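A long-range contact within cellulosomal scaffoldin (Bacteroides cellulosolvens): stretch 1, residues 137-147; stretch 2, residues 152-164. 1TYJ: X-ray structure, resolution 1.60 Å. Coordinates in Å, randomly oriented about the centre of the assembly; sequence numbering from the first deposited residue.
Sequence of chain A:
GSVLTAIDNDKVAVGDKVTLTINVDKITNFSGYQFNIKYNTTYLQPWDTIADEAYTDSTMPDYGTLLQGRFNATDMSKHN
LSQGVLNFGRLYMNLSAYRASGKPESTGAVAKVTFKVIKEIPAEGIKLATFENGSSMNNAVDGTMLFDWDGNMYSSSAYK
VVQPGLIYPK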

# COMPACT_ATOMS: atom_id res chain seq x y z
N MET A 137 14.75 -2.91 2.20
CA MET A 137 14.49 -1.63 1.54
C MET A 137 15.48 -0.57 2.06
O MET A 137 15.21 0.08 3.08
CB MET A 137 13.04 -1.17 1.76
CG MET A 137 11.93 -2.15 1.30
SD MET A 137 10.23 -1.48 1.23
CE MET A 137 10.31 -0.33 2.58
N ASN A 138 16.61 -0.40 1.37
CA ASN A 138 17.57 0.61 1.84
C ASN A 138 17.18 2.04 1.52
O ASN A 138 16.69 2.35 0.42
CB ASN A 138 19.01 0.31 1.41
CG ASN A 138 19.83 -0.34 2.53
OD1 ASN A 138 19.65 -1.54 2.85
ND2 ASN A 138 20.72 0.44 3.15
N ASN A 139 17.39 2.92 2.49
CA ASN A 139 17.03 4.33 2.36
C ASN A 139 15.50 4.50 2.35
O ASN A 139 15.03 5.54 1.87
CB ASN A 139 17.56 4.97 1.07
CG ASN A 139 18.96 4.53 0.68
OD1 ASN A 139 19.94 5.02 1.23
ND2 ASN A 139 19.07 3.62 -0.31
N ALA A 140 14.74 3.52 2.84
CA ALA A 140 13.28 3.68 2.85
C ALA A 140 12.89 4.83 3.76
O ALA A 140 13.64 5.19 4.69
CB ALA A 140 12.58 2.40 3.28
N VAL A 141 11.72 5.40 3.50
CA VAL A 141 11.14 6.41 4.37
C VAL A 141 9.93 5.81 5.06
O VAL A 141 8.87 5.62 4.43
CB VAL A 141 10.75 7.67 3.60
CG1 VAL A 141 10.18 8.74 4.55
CG2 VAL A 141 11.96 8.21 2.81
N ASP A 142 10.08 5.48 6.34
CA ASP A 142 8.97 4.88 7.12
C ASP A 142 8.31 3.73 6.35
O ASP A 142 7.07 3.67 6.22
CB ASP A 142 7.95 5.95 7.51
CG ASP A 142 8.52 6.95 8.52
OD1 ASP A 142 9.62 6.68 9.07
OD2 ASP A 142 7.89 8.02 8.72
N GLY A 143 9.13 2.79 5.85
CA GLY A 143 8.60 1.61 5.16
C GLY A 143 8.10 1.89 3.76
O GLY A 143 7.30 1.10 3.22
N THR A 144 8.52 2.99 3.14
CA THR A 144 8.09 3.28 1.75
C THR A 144 9.29 3.69 0.88
O THR A 144 10.24 4.30 1.37
CB THR A 144 7.05 4.45 1.73
OG1 THR A 144 7.69 5.70 2.04
CG2 THR A 144 5.88 4.17 2.70
N MET A 145 9.20 3.40 -0.41
CA MET A 145 10.16 3.92 -1.38
C MET A 145 9.31 4.47 -2.50
O MET A 145 8.38 3.79 -2.95
CB MET A 145 11.08 2.81 -1.89
CG MET A 145 11.87 2.14 -0.79
SD MET A 145 12.76 0.71 -1.42
CE MET A 145 14.27 1.48 -1.84
N LEU A 146 9.62 5.68 -2.95
CA LEU A 146 8.93 6.31 -4.07
C LEU A 146 9.93 6.76 -5.10
O LEU A 146 11.00 7.28 -4.73
CB LEU A 146 8.11 7.52 -3.59
CG LEU A 146 7.03 7.30 -2.51
CD1 LEU A 146 6.38 8.67 -2.18
CD2 LEU A 146 5.93 6.29 -3.00
N PHE A 147 9.56 6.67 -6.36
CA PHE A 147 10.46 7.01 -7.47
C PHE A 147 9.79 7.91 -8.45
O PHE A 147 8.55 7.92 -8.59
CB PHE A 147 10.91 5.71 -8.18
CG PHE A 147 11.62 4.78 -7.24
CD1 PHE A 147 10.89 3.87 -6.48
CD2 PHE A 147 12.99 4.88 -7.08
CE1 PHE A 147 11.57 3.03 -5.53
CE2 PHE A 147 13.67 4.04 -6.18
CZ PHE A 147 12.94 3.14 -5.40
N ASN A 152 14.90 8.81 -10.15
CA ASN A 152 15.27 9.33 -8.84
C ASN A 152 14.47 8.70 -7.74
O ASN A 152 13.27 8.43 -7.93
CB ASN A 152 15.07 10.84 -8.74
CG ASN A 152 15.92 11.61 -9.74
OD1 ASN A 152 17.16 11.53 -9.72
ND2 ASN A 152 15.28 12.40 -10.59
N MET A 153 15.11 8.46 -6.60
CA MET A 153 14.40 8.01 -5.42
C MET A 153 14.17 9.18 -4.45
O MET A 153 15.13 9.89 -4.07
CB MET A 153 15.22 6.91 -4.72
CG MET A 153 14.50 6.25 -3.54
SD MET A 153 15.48 4.85 -2.93
CE MET A 153 16.65 5.73 -1.97
N TYR A 154 12.93 9.40 -4.03
CA TYR A 154 12.66 10.49 -3.09
C TYR A 154 13.21 10.25 -1.67
O TYR A 154 13.18 9.12 -1.18
CB TYR A 154 11.15 10.81 -3.06
CG TYR A 154 10.72 11.51 -4.30
CD1 TYR A 154 9.82 10.92 -5.19
CD2 TYR A 154 11.23 12.79 -4.60
CE1 TYR A 154 9.43 11.59 -6.34
CE2 TYR A 154 10.85 13.46 -5.75
CZ TYR A 154 9.94 12.89 -6.61
OH TYR A 154 9.61 13.61 -7.73
N SER A 155 13.70 11.32 -1.01
CA SER A 155 14.17 11.22 0.40
C SER A 155 13.09 11.62 1.42
O SER A 155 12.01 12.13 1.04
CB SER A 155 15.37 12.13 0.62
OG SER A 155 14.92 13.46 0.56
N SER A 156 13.43 11.45 2.70
CA SER A 156 12.51 11.77 3.80
C SER A 156 12.23 13.26 3.91
O SER A 156 11.27 13.67 4.56
CB SER A 156 13.08 11.27 5.12
OG SER A 156 14.28 11.97 5.38
N SER A 157 13.07 14.06 3.27
CA SER A 157 12.83 15.48 3.29
C SER A 157 11.88 15.92 2.18
O SER A 157 11.37 17.03 2.19
CB SER A 157 14.16 16.23 3.23
OG SER A 157 14.72 16.15 1.95
N ALA A 158 11.57 15.00 1.25
CA ALA A 158 10.70 15.31 0.09
C ALA A 158 9.24 14.95 0.34
O ALA A 158 8.32 15.49 -0.34
CB ALA A 158 11.20 14.59 -1.12
N TYR A 159 9.03 13.98 1.23
CA TYR A 159 7.68 13.52 1.54
C TYR A 159 7.58 12.91 2.90
O TYR A 159 8.59 12.55 3.56
CB TYR A 159 7.13 12.56 0.46
CG TYR A 159 7.71 11.18 0.51
CD1 TYR A 159 7.00 10.13 1.10
CD2 TYR A 159 8.96 10.92 -0.05
CE1 TYR A 159 7.53 8.85 1.11
CE2 TYR A 159 9.52 9.63 -0.04
CZ TYR A 159 8.80 8.61 0.54
OH TYR A 159 9.33 7.35 0.56
N LYS A 160 6.34 12.82 3.36
CA LYS A 160 6.05 12.24 4.66
C LYS A 160 5.08 11.07 4.49
O LYS A 160 4.33 11.02 3.53
CB LYS A 160 5.39 13.28 5.56
CG LYS A 160 3.99 13.69 5.14
CD LYS A 160 3.36 14.64 6.16
CE LYS A 160 2.59 15.79 5.49
NZ LYS A 160 1.18 15.47 5.14
N VAL A 161 5.11 10.15 5.44
CA VAL A 161 4.18 9.03 5.42
C VAL A 161 3.16 9.26 6.53
O VAL A 161 3.51 9.30 7.71
CB VAL A 161 4.94 7.69 5.62
CG1 VAL A 161 3.99 6.48 5.75
CG2 VAL A 161 5.95 7.49 4.50
N VAL A 162 1.89 9.41 6.15
CA VAL A 162 0.83 9.58 7.14
C VAL A 162 0.29 8.21 7.52
O VAL A 162 -0.26 7.51 6.69
CB VAL A 162 -0.29 10.47 6.64
CG1 VAL A 162 -1.37 10.73 7.77
CG2 VAL A 162 0.30 11.82 6.10
N GLN A 163 0.49 7.81 8.77
CA GLN A 163 0.16 6.43 9.18
C GLN A 163 -1.36 6.22 9.18
O GLN A 163 -2.10 7.14 9.50
CB GLN A 163 0.75 6.16 10.59
CG GLN A 163 2.30 6.10 10.65
CD GLN A 163 2.89 4.91 9.88
OE1 GLN A 163 2.20 3.89 9.64
NE2 GLN A 163 4.15 5.02 9.50
N PRO A 164 -1.83 5.01 8.81
CA PRO A 164 -3.26 4.73 8.84
C PRO A 164 -3.94 4.95 10.19
O PRO A 164 -3.29 4.86 11.29
CB PRO A 164 -3.35 3.25 8.46
CG PRO A 164 -2.10 3.03 7.56
CD PRO A 164 -1.04 3.87 8.29
O HOH W 1 15.15 7.92 0.45
O HOH W 2 5.24 7.84 9.41
O HOH W 3 7.34 10.25 7.33
O HOH W 4 11.60 6.84 -1.08

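This is a mixed contact in which a short backbone bridge fixes one end, a buried tyrosine packs the middle, and waters link polar atoms across the gap. At the bridged end, F147 pairs with M153, and Y154 N donates to L146 O at 3.0 Å with a nearly straight angle. Long, flexible M153 suits this end: its CG lies 3.5 Å from F147 CE2, while its CE reaches N139 CB at 3.3 Å.

The centre belongs to Y159. L146 CD1 sits over one ring face, 3.5 Å from the ring centroid, and V141 CG1 covers the opposite face, so two branched aliphatic residues sandwich a flat aromatic. The phenol oxygen lies beside the threonine hydroxyl: Y159 OH is 2.8 Å from T144 OG1, which sits at the ring edge. T144 suits this spot because T144 OG1 also donates to V141 O (2.7 Å), adding to the two backbone bonds, V141 N to T144 O and T144 N to V141 O, that close the turn. Beyond it, V161 CG2 packs 3.5 Å from V141 O, a compact filler beside the turn.

Waters add further polar links. One water accepts from L146 N and donates to Y154 O, and also hydrogen-bonds Y159 OH. At the exposed end, D142 OD2 receives two waters, which connect it to the V161 backbone N and O, a role suited to a carboxylate.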